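Local coordinates for putative uncharacterized protein (Coprinopsis cinerea, PDB 3W9A) that probably hydrolyses beta-glucan polysaccharides, serving as the beta-jelly-roll catalytic domain of a fungal glycoside hydrolase of family 131, at residues W32-S37 with A70-Q75; A87-G92 with T194-F199; L112-M117 with L126-G131; W156-Y161 with W173-G178. All coordinates share one frame; numbering follows the deposited sequence.

Interaction 1: residues W32-S37 with A70-Q75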
loop_
_atom_site.group_PDB
_atom_site.type_symbol
_atom_site.label_atom_id
_atom_site.label_comp_id
_atom_site.label_asym_id
_atom_site.label_seq_id
_atom_site.Cartn_x
_atom_site.Cartn_y
_atom_site.Cartn_z
ATOM N N TRP A 32 2.775 -1.609 13.975
ATOM C CA TRP A 32 2.476 -0.189 13.952
ATOM C C TRP A 32 3.506 0.500 14.856
ATOM O O TRP A 32 3.361 0.523 16.083
ATOM C CB TRP A 32 1.052 0.019 14.414
ATOM C CG TRP A 32 0.604 1.445 14.601
ATOM C CD1 TRP A 32 -0.080 1.942 15.656
ATOM C CD2 TRP A 32 0.818 2.531 13.704
ATOM N NE1 TRP A 32 -0.318 3.279 15.479
ATOM C CE2 TRP A 32 0.215 3.663 14.276
ATOM C CE3 TRP A 32 1.429 2.648 12.443
ATOM C CZ2 TRP A 32 0.224 4.905 13.657
ATOM C CZ3 TRP A 32 1.420 3.896 11.813
ATOM C CH2 TRP A 32 0.824 4.999 12.414
ATOM N N TYR A 33 4.583 0.954 14.227
ATOM C CA TYR A 33 5.668 1.679 14.918
ATOM C C TYR A 33 6.292 2.803 14.080
ATOM O O TYR A 33 6.940 3.660 14.637
ATOM C CB TYR A 33 6.766 0.722 15.395
ATOM C CG TYR A 33 7.520 0.012 14.291
ATOM C CD1 TYR A 33 8.716 0.512 13.801
ATOM C CD2 TYR A 33 7.024 -1.157 13.734
ATOM C CE1 TYR A 33 9.409 -0.143 12.781
ATOM C CE2 TYR A 33 7.706 -1.818 12.721
ATOM C CZ TYR A 33 8.891 -1.311 12.237
ATOM O OH TYR A 33 9.550 -1.988 11.219
ATOM N N ILE A 34 6.138 2.776 12.748
ATOM C CA ILE A 34 6.682 3.823 11.897
ATOM C C ILE A 34 5.656 4.964 11.881
ATOM O O ILE A 34 4.793 5.028 11.027
ATOM C CB ILE A 34 7.000 3.304 10.467
ATOM C CG1 ILE A 34 8.016 2.161 10.525
ATOM C CG2 ILE A 34 7.577 4.404 9.592
ATOM C CD1 ILE A 34 8.328 1.524 9.180
ATOM N N LYS A 35 5.750 5.855 12.858
ATOM C CA LYS A 35 4.743 6.874 13.056
ATOM C C LYS A 35 5.284 8.042 13.858
ATOM O O LYS A 35 6.337 7.924 14.496
ATOM C CB LYS A 35 3.598 6.270 13.852
ATOM C CG LYS A 35 4.012 5.837 15.241
ATOM C CD LYS A 35 3.021 4.885 15.868
ATOM C CE LYS A 35 3.396 4.583 17.310
ATOM N NZ LYS A 35 2.669 3.386 17.819
ATOM N N GLY A 36 4.505 9.124 13.899
ATOM C CA GLY A 36 4.829 10.283 14.715
ATOM C C GLY A 36 4.425 10.057 16.160
ATOM O O GLY A 36 3.863 8.998 16.515
ATOM N N SER A 37 4.680 11.070 16.982
ATOM C CA SER A 37 4.332 11.056 18.410
ATOM C C SER A 37 2.854 11.251 18.702
ATOM O O SER A 37 2.419 11.032 19.835
ATOM C CB SER A 37 5.073 12.178 19.124
ATOM O OG SER A 37 6.455 11.946 19.043
ATOM N N ALA A 70 4.243 13.726 11.637
ATOM C CA ALA A 70 4.380 12.299 11.309
ATOM C C ALA A 70 5.840 11.936 11.076
ATOM O O ALA A 70 6.244 11.578 9.976
ATOM C CB ALA A 70 3.548 11.961 10.077
ATOM N N THR A 71 6.637 12.043 12.120
ATOM C CA THR A 71 8.070 12.009 11.985
ATOM C C THR A 71 8.558 10.879 12.877
ATOM O O THR A 71 8.277 10.876 14.073
ATOM C CB THR A 71 8.665 13.370 12.399
ATOM O OG1 THR A 71 8.124 13.789 13.648
ATOM C CG2 THR A 71 8.299 14.424 11.391
ATOM N N TRP A 72 9.249 9.900 12.296
ATOM C CA TRP A 72 9.664 8.728 13.064
ATOM C C TRP A 72 11.179 8.700 13.268
ATOM O O TRP A 72 11.679 8.933 14.389
ATOM C CB TRP A 72 9.174 7.447 12.384
ATOM C CG TRP A 72 9.579 6.227 13.110
ATOM C CD1 TRP A 72 9.262 5.914 14.383
ATOM C CD2 TRP A 72 10.391 5.159 12.618
ATOM N NE1 TRP A 72 9.821 4.718 14.728
ATOM C CE2 TRP A 72 10.520 4.228 13.660
ATOM C CE3 TRP A 72 11.016 4.893 11.393
ATOM C CZ2 TRP A 72 11.242 3.040 13.525
ATOM C CZ3 TRP A 72 11.744 3.713 11.253
ATOM C CH2 TRP A 72 11.858 2.803 12.316
ATOM N N ASN A 73 11.901 8.427 12.187
ATOM C CA ASN A 73 13.358 8.343 12.216
ATOM C C ASN A 73 14.029 9.543 11.556
ATOM O O ASN A 73 15.240 9.541 11.363
ATOM C CB ASN A 73 13.799 7.110 11.455
ATOM C CG ASN A 73 13.461 7.213 9.984
ATOM O OD1 ASN A 73 12.386 7.695 9.618
ATOM N ND2 ASN A 73 14.376 6.789 9.137
ATOM N N SER A 74 13.238 10.553 11.209
ATOM C CA SER A 74 13.716 11.724 10.495
ATOM C C SER A 74 12.605 12.782 10.478
ATOM O O SER A 74 11.522 12.568 11.022
ATOM C CB SER A 74 14.075 11.343 9.056
ATOM O OG SER A 74 12.909 10.919 8.357
ATOM N N GLN A 75 12.875 13.912 9.843
ATOM C CA GLN A 75 11.834 14.893 9.558
ATOM C C GLN A 75 10.903 14.519 8.389
ATOM O O GLN A 75 9.913 15.214 8.142
ATOM C CB GLN A 75 12.457 16.261 9.269
ATOM C CG GLN A 75 12.302 17.214 10.426
ATOM C CD GLN A 75 12.537 18.633 9.995
ATOM O OE1 GLN A 75 13.616 18.967 9.501
ATOM N NE2 GLN A 75 11.519 19.484 10.161
#
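Tyr33 O lies over one face of the Trp72 indole, 3.1 Å from Trp72 NE1. The angle at the donor is too poor for a hydrogen bond, so the carbonyl rests on the indole rather than receiving its N-H. Trp72 CB points toward residues 32-37, and CG stands anti to the backbone N (chi1 179°). The next residue adds a CH-pi contact, Ile34 CA standing 4.0 Å from the centroid of the five-membered ring and almost straight above it. Beyond, Ile34 CG2 touches Trp72 CE3 at 3.9 Å. Tyr33 brings the edge of its phenol to the six-membered ring in an offset edge-to-face pair, planes at 68°, with Tyr33 CD1 3.6 Å from Trp72 CZ2. The contact joins the end of strand 30-34, where Ile34 centres an inverse gamma turn, to the loop that leads from strand 61-66 in one sheet of the jelly roll to strand 77-83 in the other. Strand 77-83 pairs with strand 30-34, its Glu80 bonding Ile34 through the backbone, and its Arg78 makes a backbone hydrogen bond with Ala70 of the loop. Farther on the backbones themselves meet: Gly36 CA-H points at Thr71 O over 3.6 Å and nearly straight (167° at the hydrogen), and Gly36 CA lies 4.0 Å from Ala70 CA, too close to admit a CB on Gly36 in this conformation. The Tyr33 ring also meets that of Trp23, and Tyr33 OH is hydrogen-bonded to a glycerol probably taken up from the crystallisation liquor.

Interaction 2: residues A87-G92 with T194-F199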
loop_
_atom_site.group_PDB
_atom_site.type_symbol
_atom_site.label_atom_id
_atom_site.label_comp_id
_atom_site.label_asym_id
_atom_site.label_seq_id
_atom_site.Cartn_x
_atom_site.Cartn_y
_atom_site.Cartn_z
ATOM N N ALA A 87 4.808 -16.266 8.551
ATOM C CA ALA A 87 4.999 -16.872 7.231
ATOM C C ALA A 87 6.176 -16.306 6.465
ATOM O O ALA A 87 6.658 -15.218 6.755
ATOM C CB ALA A 87 3.732 -16.689 6.406
ATOM N N ASN A 88 6.583 -17.008 5.416
ATOM C CA ASN A 88 7.597 -16.504 4.509
ATOM C C ASN A 88 6.924 -15.732 3.385
ATOM O O ASN A 88 6.291 -16.320 2.506
ATOM C CB ASN A 88 8.468 -17.651 3.956
ATOM C CG ASN A 88 9.733 -17.161 3.280
ATOM O OD1 ASN A 88 9.780 -16.057 2.755
ATOM N ND2 ASN A 88 10.764 -17.988 3.281
ATOM N N LEU A 89 7.064 -14.408 3.415
ATOM C CA LEU A 89 6.489 -13.563 2.377
ATOM C C LEU A 89 7.470 -13.292 1.224
ATOM O O LEU A 89 7.252 -12.378 0.415
ATOM C CB LEU A 89 6.025 -12.239 2.994
ATOM C CG LEU A 89 5.111 -12.357 4.210
ATOM C CD1 LEU A 89 4.752 -10.960 4.725
ATOM C CD2 LEU A 89 3.852 -13.135 3.842
ATOM N N GLY A 90 8.542 -14.083 1.154
ATOM C CA GLY A 90 9.606 -13.829 0.220
ATOM C C GLY A 90 10.206 -15.070 -0.416
ATOM O O GLY A 90 11.377 -15.072 -0.791
ATOM N N GLN A 91 9.400 -16.118 -0.549
ATOM C CA GLN A 91 9.774 -17.277 -1.356
ATOM C C GLN A 91 8.711 -17.579 -2.404
ATOM O O GLN A 91 7.530 -17.288 -2.211
ATOM C CB GLN A 91 9.983 -18.499 -0.472
ATOM C CG GLN A 91 8.707 -19.071 0.100
ATOM C CD GLN A 91 8.952 -20.239 1.017
ATOM O OE1 GLN A 91 8.114 -20.578 1.869
ATOM N NE2 GLN A 91 10.077 -20.872 0.841
ATOM N N GLY A 92 9.135 -18.193 -3.504
ATOM C CA GLY A 92 8.235 -18.571 -4.570
ATOM C C GLY A 92 7.721 -17.367 -5.318
ATOM O O GLY A 92 8.371 -16.325 -5.346
ATOM N N THR A 194 13.194 -9.845 0.642
ATOM C CA THR A 194 12.445 -9.308 1.766
ATOM C C THR A 194 12.672 -10.188 2.986
ATOM O O THR A 194 12.828 -11.404 2.852
ATOM C CB THR A 194 10.949 -9.210 1.446
ATOM O OG1 THR A 194 10.231 -8.909 2.629
ATOM C CG2 THR A 194 10.413 -10.521 0.891
ATOM N N ASP A 195 12.681 -9.574 4.164
ATOM C CA ASP A 195 12.781 -10.310 5.431
ATOM C C ASP A 195 11.398 -10.619 6.025
ATOM O O ASP A 195 11.276 -11.006 7.187
ATOM C CB ASP A 195 13.653 -9.525 6.416
ATOM C CG ASP A 195 13.007 -8.230 6.911
ATOM O OD1 ASP A 195 11.865 -7.898 6.568
ATOM O OD2 ASP A 195 13.676 -7.530 7.669
ATOM N N SER A 196 10.358 -10.407 5.218
ATOM C CA SER A 196 8.960 -10.604 5.598
ATOM C C SER A 196 8.438 -9.685 6.724
ATOM O O SER A 196 7.330 -9.878 7.185
ATOM C CB SER A 196 8.673 -12.077 5.921
ATOM O OG SER A 196 9.062 -12.887 4.844
ATOM N N ARG A 197 9.212 -8.675 7.112
ATOM C CA ARG A 197 8.716 -7.610 7.974
ATOM C C ARG A 197 9.247 -6.267 7.495
ATOM O O ARG A 197 9.655 -5.413 8.294
ATOM C CB ARG A 197 9.090 -7.876 9.436
ATOM C CG ARG A 197 10.585 -7.976 9.670
ATOM C CD ARG A 197 10.913 -8.408 11.079
ATOM N NE ARG A 197 10.785 -9.856 11.227
ATOM C CZ ARG A 197 11.320 -10.561 12.221
ATOM N NH1 ARG A 197 12.038 -9.962 13.169
ATOM N NH2 ARG A 197 11.152 -11.882 12.259
ATOM N N ASP A 198 9.238 -6.087 6.175
ATOM C CA ASP A 198 9.792 -4.880 5.565
ATOM C C ASP A 198 8.979 -4.350 4.365
ATOM O O ASP A 198 9.496 -3.581 3.570
ATOM C CB ASP A 198 11.247 -5.137 5.158
ATOM C CG ASP A 198 11.372 -6.195 4.076
ATOM O OD1 ASP A 198 10.322 -6.673 3.590
ATOM O OD2 ASP A 198 12.525 -6.546 3.729
ATOM N N PHE A 199 7.710 -4.739 4.267
ATOM C CA PHE A 199 6.819 -4.146 3.302
ATOM C C PHE A 199 5.965 -3.056 3.964
ATOM O O PHE A 199 5.258 -3.307 4.953
ATOM C CB PHE A 199 5.948 -5.214 2.658
ATOM C CG PHE A 199 5.058 -4.676 1.573
ATOM C CD1 PHE A 199 5.610 -4.182 0.391
ATOM C CD2 PHE A 199 3.686 -4.647 1.725
ATOM C CE1 PHE A 199 4.803 -3.673 -0.598
ATOM C CE2 PHE A 199 2.871 -4.132 0.724
ATOM C CZ PHE A 199 3.437 -3.647 -0.440
HETATM O O HOH W 1 11.320 -13.675 4.480
HETATM O O HOH W 2 13.322 -12.922 -0.657
#
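Ser196 reaches across to the backbone of residues 87-89. Its CB lies 3.8 Å from Ala87 O. One bond further, Ser196 OG accepts the hydrogen bond of Leu89 N at 2.9 Å, with 151° at the hydrogen. With OG anti to the carbonyl carbon (chi1 -54°), the hydroxyl faces Leu89, and it also touches Leu89 CB. Leu89 returns the contact with its tip, CD1 meeting Ser196 O at 3.7 Å. Each partner is held by a small turn of its own: in an Asx turn Gly90 N donates to Asn88 OD1 (2.8 Å), and in an ST turn Ser196 N donates to Thr194 OG1 (3.0 Å). Both segments lie in loops of the jelly roll: residues 87-92 lead from strand 77-83 into strand 93-101, while residues 194-199 belong to the connection from strand 182-189 into strand 199-201. Beside the serine, Thr194 CG2 packs 3.5 Å from Gly90 CA, where a side chain on Gly90 would collide with the methyl. A water bridges the same pair, donating to Gly90 O at 2.9 Å and accepting weakly from Thr194 N. Leu89 O is taken by Tyr96 OH, while the Leu89 side chain packs on Val4, Trp5 and Pro83.

Interaction 3: residues L112-M117 with L126-G131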
loop_
_atom_site.group_PDB
_atom_site.type_symbol
_atom_site.label_atom_id
_atom_site.label_comp_id
_atom_site.label_asym_id
_atom_site.label_seq_id
_atom_site.Cartn_x
_atom_site.Cartn_y
_atom_site.Cartn_z
ATOM N N LEU A 112 5.930 17.296 -4.838
ATOM C CA LEU A 112 6.833 16.690 -3.859
ATOM C C LEU A 112 6.907 15.182 -4.020
ATOM O O LEU A 112 5.910 14.542 -4.363
ATOM C CB LEU A 112 6.338 16.990 -2.445
ATOM C CG LEU A 112 6.389 18.450 -2.003
ATOM C CD1 LEU A 112 5.835 18.565 -0.600
ATOM C CD2 LEU A 112 7.802 18.988 -2.056
ATOM N N GLU A 113 8.086 14.613 -3.754
ATOM C CA GLU A 113 8.286 13.174 -3.936
ATOM C C GLU A 113 7.630 12.375 -2.813
ATOM O O GLU A 113 7.798 12.721 -1.641
ATOM C CB GLU A 113 9.775 12.825 -3.987
ATOM C CG GLU A 113 10.007 11.327 -4.179
ATOM C CD GLU A 113 11.459 10.959 -4.364
ATOM O OE1 GLU A 113 12.287 11.851 -4.632
ATOM O OE2 GLU A 113 11.770 9.764 -4.220
ATOM N N HIS A 114 6.911 11.308 -3.196
ATOM C CA HIS A 114 6.284 10.341 -2.286
ATOM C C HIS A 114 6.703 8.954 -2.677
ATOM O O HIS A 114 6.828 8.663 -3.862
ATOM C CB HIS A 114 4.761 10.333 -2.406
ATOM C CG HIS A 114 4.138 11.664 -2.218
ATOM N ND1 HIS A 114 4.238 12.656 -3.160
ATOM C CD2 HIS A 114 3.395 12.167 -1.207
ATOM C CE1 HIS A 114 3.588 13.724 -2.734
ATOM N NE2 HIS A 114 3.070 13.454 -1.551
ATOM N N GLN A 115 6.876 8.097 -1.683
ATOM C CA GLN A 115 7.080 6.671 -1.907
ATOM C C GLN A 115 5.979 5.948 -1.155
ATOM O O GLN A 115 5.744 6.206 0.037
ATOM C CB GLN A 115 8.450 6.236 -1.400
ATOM C CG GLN A 115 9.615 6.778 -2.213
ATOM C CD GLN A 115 10.834 7.097 -1.379
ATOM O OE1 GLN A 115 11.092 6.451 -0.367
ATOM N NE2 GLN A 115 11.589 8.117 -1.786
ATOM N N VAL A 116 5.279 5.071 -1.854
ATOM C CA VAL A 116 4.084 4.464 -1.316
ATOM C C VAL A 116 4.075 2.987 -1.620
ATOM O O VAL A 116 4.468 2.581 -2.707
ATOM C CB VAL A 116 2.843 5.107 -1.923
ATOM C CG1 VAL A 116 1.610 4.664 -1.176
ATOM C CG2 VAL A 116 2.962 6.642 -1.896
HETATM N N MSE A 117 3.623 2.189 -0.658
HETATM C CA MSE A 117 3.516 0.740 -0.835
HETATM C C MSE A 117 4.855 0.168 -1.268
HETATM O O MSE A 117 4.968 -0.511 -2.273
HETATM C CB MSE A 117 2.369 0.423 -1.809
HETATM C CG MSE A 117 1.012 1.075 -1.487
HETATM SE SE MSE A 117 0.300 0.624 0.319
HETATM C CE MSE A 117 0.575 -1.329 0.196
ATOM N N LEU A 126 5.445 2.343 -5.450
ATOM C CA LEU A 126 4.769 3.362 -6.213
ATOM C C LEU A 126 5.364 4.671 -5.775
ATOM O O LEU A 126 5.748 4.824 -4.605
ATOM C CB LEU A 126 3.265 3.358 -5.921
ATOM C CG LEU A 126 2.434 2.129 -6.354
ATOM C CD1 LEU A 126 1.004 2.223 -5.846
ATOM C CD2 LEU A 126 2.440 1.938 -7.858
ATOM N N LYS A 127 5.461 5.609 -6.697
ATOM C CA LYS A 127 5.758 7.000 -6.329
ATOM C C LYS A 127 4.755 7.982 -6.908
ATOM O O LYS A 127 3.978 7.637 -7.795
ATOM C CB LYS A 127 7.142 7.412 -6.777
ATOM C CG LYS A 127 8.268 6.480 -6.360
ATOM C CD LYS A 127 9.541 7.294 -6.176
ATOM C CE LYS A 127 10.783 6.516 -6.536
ATOM N NZ LYS A 127 11.970 7.385 -6.277
ATOM N N TYR A 128 4.793 9.198 -6.371
ATOM C CA TYR A 128 3.995 10.310 -6.838
ATOM C C TYR A 128 4.796 11.601 -6.643
ATOM O O TYR A 128 5.586 11.724 -5.686
ATOM C CB TYR A 128 2.697 10.364 -6.037
ATOM C CG TYR A 128 1.694 11.415 -6.463
ATOM C CD1 TYR A 128 1.002 11.299 -7.664
ATOM C CD2 TYR A 128 1.410 12.504 -5.650
ATOM C CE1 TYR A 128 0.086 12.254 -8.061
ATOM C CE2 TYR A 128 0.473 13.459 -6.022
ATOM C CZ TYR A 128 -0.189 13.327 -7.229
ATOM O OH TYR A 128 -1.134 14.254 -7.611
ATOM N N GLY A 129 4.587 12.547 -7.554
ATOM C CA GLY A 129 5.150 13.897 -7.473
ATOM C C GLY A 129 6.557 14.028 -8.017
ATOM O O GLY A 129 7.275 14.940 -7.631
ATOM N N VAL A 130 6.930 13.147 -8.947
ATOM C CA VAL A 130 8.318 13.018 -9.421
ATOM C C VAL A 130 8.329 12.677 -10.914
ATOM O O VAL A 130 7.334 12.201 -11.457
ATOM C CB VAL A 130 9.090 11.943 -8.580
ATOM C CG1 VAL A 130 10.315 11.366 -9.291
ATOM C CG2 VAL A 130 9.525 12.522 -7.246
ATOM N N GLY A 131 9.456 12.950 -11.566
ATOM C CA GLY A 131 9.659 12.579 -12.958
ATOM C C GLY A 131 8.985 13.511 -13.954
ATOM O O GLY A 131 8.594 14.642 -13.630
#
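Tyr128 O takes two hydrogen bonds from His114. The backbone His114 N comes from 2.9 Å nearly along the C=O axis; the ring's His114 ND1, 3.0 Å away, approaches from well above the carbonyl plane, though the oxygen lies in the plane of the imidazole. The other imidazole nitrogen, NE2, is hydrogen-bonded to Glu213 OE2, so both ring nitrogens are engaged and the ring's rotation is fixed. Tyr128 N returns a longer bond to His114 O (3.3 Å). Strands 114-116 and 126-128 form an antiparallel hairpin in one sheet of the jelly roll, and its second hydrogen-bonded pair is Val116 with Leu126, where Val116 N reaches Leu126 O at 2.8 Å and Leu126 N reaches Val116 O at 2.9 Å. On the face bearing Gln115 and Lys127, Glu113 OE2 has two donors on opposite faces of the carboxylate: Lys127 NZ in a salt bridge of 3.2 Å and Gln115 NE2 at 2.9 Å. An alanine at Glu113 would probably leave the Lys127 ammonium without its carboxylate mate and set the Gln115 amide freer to turn. Lys127 also makes a cation-pi contact with Tyr140, and Gln115 NE2 bonds a glycerol. Past the strands, Gly129 CA-H points at Leu112 O over 3.3 Å.

Interaction 4: residues W156-Y161 with W173-G178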
loop_
_atom_site.group_PDB
_atom_site.type_symbol
_atom_site.label_atom_id
_atom_site.label_comp_id
_atom_site.label_asym_id
_atom_site.label_seq_id
_atom_site.Cartn_x
_atom_site.Cartn_y
_atom_site.Cartn_z
ATOM N N TRP A 156 -10.373 4.350 -7.862
ATOM C CA TRP A 156 -9.716 3.341 -7.030
ATOM C C TRP A 156 -8.766 2.594 -7.924
ATOM O O TRP A 156 -9.180 2.007 -8.902
ATOM C CB TRP A 156 -10.715 2.396 -6.353
ATOM C CG TRP A 156 -11.177 2.880 -5.025
ATOM C CD1 TRP A 156 -12.372 3.514 -4.724
ATOM C CD2 TRP A 156 -10.450 2.797 -3.787
ATOM N NE1 TRP A 156 -12.416 3.805 -3.383
ATOM C CE2 TRP A 156 -11.253 3.386 -2.788
ATOM C CE3 TRP A 156 -9.188 2.288 -3.431
ATOM C CZ2 TRP A 156 -10.840 3.476 -1.448
ATOM C CZ3 TRP A 156 -8.783 2.366 -2.091
ATOM C CH2 TRP A 156 -9.606 2.954 -1.121
ATOM N N PHE A 157 -7.482 2.665 -7.599
ATOM C CA PHE A 157 -6.440 2.013 -8.360
ATOM C C PHE A 157 -6.049 0.721 -7.681
ATOM O O PHE A 157 -5.558 0.714 -6.535
ATOM C CB PHE A 157 -5.259 2.956 -8.526
ATOM C CG PHE A 157 -5.574 4.144 -9.387
ATOM C CD1 PHE A 157 -5.508 4.045 -10.784
ATOM C CD2 PHE A 157 -5.978 5.350 -8.816
ATOM C CE1 PHE A 157 -5.817 5.134 -11.584
ATOM C CE2 PHE A 157 -6.280 6.446 -9.613
ATOM C CZ PHE A 157 -6.198 6.342 -10.997
ATOM N N ASN A 158 -6.317 -0.368 -8.388
ATOM C CA ASN A 158 -6.054 -1.714 -7.906
ATOM C C ASN A 158 -4.716 -2.130 -8.413
ATOM O O ASN A 158 -4.403 -1.903 -9.581
ATOM C CB ASN A 158 -7.087 -2.715 -8.426
ATOM C CG ASN A 158 -8.507 -2.256 -8.210
ATOM O OD1 ASN A 158 -9.325 -2.207 -9.159
ATOM N ND2 ASN A 158 -8.829 -1.933 -6.966
ATOM N N PHE A 159 -3.928 -2.754 -7.550
ATOM C CA PHE A 159 -2.638 -3.293 -7.944
ATOM C C PHE A 159 -2.382 -4.649 -7.351
ATOM O O PHE A 159 -2.889 -4.993 -6.261
ATOM C CB PHE A 159 -1.503 -2.396 -7.490
ATOM C CG PHE A 159 -1.524 -1.016 -8.093
ATOM C CD1 PHE A 159 -1.031 -0.797 -9.373
ATOM C CD2 PHE A 159 -2.007 0.059 -7.379
ATOM C CE1 PHE A 159 -1.015 0.476 -9.930
ATOM C CE2 PHE A 159 -2.006 1.333 -7.919
ATOM C CZ PHE A 159 -1.495 1.545 -9.197
ATOM N N ALA A 160 -1.568 -5.411 -8.066
ATOM C CA ALA A 160 -0.813 -6.481 -7.453
ATOM C C ALA A 160 0.620 -6.511 -7.989
ATOM O O ALA A 160 0.870 -6.430 -9.211
ATOM C CB ALA A 160 -1.514 -7.819 -7.623
ATOM N N TYR A 161 1.571 -6.588 -7.054
ATOM C CA TYR A 161 2.949 -6.860 -7.379
ATOM C C TYR A 161 3.094 -8.380 -7.547
ATOM O O TYR A 161 2.832 -9.151 -6.638
ATOM C CB TYR A 161 3.895 -6.370 -6.279
ATOM C CG TYR A 161 3.832 -4.901 -5.898
ATOM C CD1 TYR A 161 3.332 -3.926 -6.771
ATOM C CD2 TYR A 161 4.311 -4.481 -4.667
ATOM C CE1 TYR A 161 3.303 -2.584 -6.417
ATOM C CE2 TYR A 161 4.306 -3.148 -4.308
ATOM C CZ TYR A 161 3.798 -2.194 -5.177
ATOM O OH TYR A 161 3.787 -0.864 -4.792
ATOM N N TRP A 173 0.331 -6.136 -11.923
ATOM C CA TRP A 173 -1.058 -6.257 -12.353
ATOM C C TRP A 173 -1.783 -4.970 -11.925
ATOM O O TRP A 173 -1.516 -4.427 -10.852
ATOM C CB TRP A 173 -1.728 -7.495 -11.769
ATOM C CG TRP A 173 -1.093 -8.787 -12.193
ATOM C CD1 TRP A 173 0.139 -9.237 -11.842
ATOM C CD2 TRP A 173 -1.663 -9.796 -13.035
ATOM N NE1 TRP A 173 0.382 -10.466 -12.418
ATOM C CE2 TRP A 173 -0.718 -10.842 -13.137
ATOM C CE3 TRP A 173 -2.896 -9.935 -13.691
ATOM C CZ2 TRP A 173 -0.944 -11.994 -13.905
ATOM C CZ3 TRP A 173 -3.126 -11.083 -14.447
ATOM C CH2 TRP A 173 -2.145 -12.097 -14.552
ATOM N N ALA A 174 -2.685 -4.477 -12.757
ATOM C CA ALA A 174 -3.403 -3.235 -12.458
ATOM C C ALA A 174 -4.783 -3.173 -13.106
ATOM O O ALA A 174 -5.061 -3.837 -14.109
ATOM C CB ALA A 174 -2.577 -2.019 -12.867
ATOM N N SER A 175 -5.654 -2.406 -12.469
ATOM C CA SER A 175 -6.962 -2.055 -12.997
ATOM C C SER A 175 -7.516 -0.937 -12.123
ATOM O O SER A 175 -6.897 -0.585 -11.100
ATOM C CB SER A 175 -7.907 -3.250 -12.964
ATOM O OG SER A 175 -8.396 -3.480 -11.658
ATOM N N THR A 176 -8.666 -0.384 -12.521
ATOM C CA THR A 176 -9.379 0.598 -11.702
ATOM C C THR A 176 -10.725 0.056 -11.196
ATOM O O THR A 176 -11.317 -0.854 -11.774
ATOM C CB THR A 176 -9.634 1.923 -12.460
ATOM O OG1 THR A 176 -10.411 1.667 -13.628
ATOM C CG2 THR A 176 -8.316 2.577 -12.882
ATOM N N ASN A 177 -11.173 0.629 -10.091
ATOM C CA ASN A 177 -12.487 0.371 -9.512
ATOM C C ASN A 177 -12.827 -1.109 -9.419
ATOM O O ASN A 177 -12.122 -1.819 -8.717
ATOM C CB ASN A 177 -13.533 1.216 -10.240
ATOM C CG ASN A 177 -13.185 2.702 -10.209
ATOM O OD1 ASN A 177 -12.733 3.233 -9.185
ATOM N ND2 ASN A 177 -13.376 3.377 -11.334
ATOM N N GLY A 178 -13.892 -1.568 -10.086
ATOM C CA GLY A 178 -14.329 -2.970 -10.009
ATOM C C GLY A 178 -13.843 -3.867 -11.139
ATOM O O GLY A 178 -14.254 -5.025 -11.228
#
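Asn177 grips the backbone of Trp156 twice. Its side-chain oxygen OD1 accepts from Trp156 N at 2.9 Å and 166°, and Asn177 N donates to Trp156 O at 2.7 Å. CG lies beside the backbone N (chi1 -56°) and, with chi2, OD1 comes back to the opposite strand although the bond to CB leads away from it; OD1 also brushes Trp156 CB. An alanine at Asn177 would probably leave Trp156 N without this acceptor and free the end of the strand pair to fray, the backbone bond remaining. From there the two strands run as an antiparallel ladder, the hydrogen-bonded pairs being Asn158 with Ser175 and Ala160 with Trp173. Asn158 N meets Ser175 O at 2.8 Å, and Trp173 N reaches Ala160 O at 2.8 Å almost dead straight (177°). On one face Phe157 and Thr176 lie side by side, CD1 of the ring 3.8 Å from Thr176 CG2, and Phe159 CD1 rests 4.0 Å from Ala174 CB. The other face carries Ala160 and Trp173, whose CB atoms are 4.2 Å apart. In the second shell, Asp162 holds Trp173 NE1, Asn179 O takes the bond from Ser175 OG, and Asn52 ND2 bonds Asn177 O. Strands 157-164 and 169-176 form a hairpin within a jelly-roll sheet: strand 93-101 pairs along the outer side of 157-164 and strand 182-189 along that of 169-176, while Phe159 reaches Leu126 and Trp147 of the opposing sheet, with Trp156 packing on Tyr216 and Ser218 of strand 213-224.

From the N terminus, interaction 1 closes first, tying the end of strand 30-34 to the loop before strand 77-83. Interaction 2 opens at 87-92 and closes only at 194-199, about a hundred residues later, tying the loop between strands 77-83 and 93-101 to that between strands 182-189 and 199-201. Nested inside are interactions 3 and 4, two local hairpins in series. Interactions 1 and 3 reach the same sheet, interaction 4 the other. Interactions 3 and 4 meet between the sheets, where Tyr161 OH lies 2.8 Å from Met117 O in a probable hydrogen bond. Phe199, at the end of interaction 2, touches both Met117 and Tyr161. Interaction 1 stands apart, across the chain's centre from interaction 4.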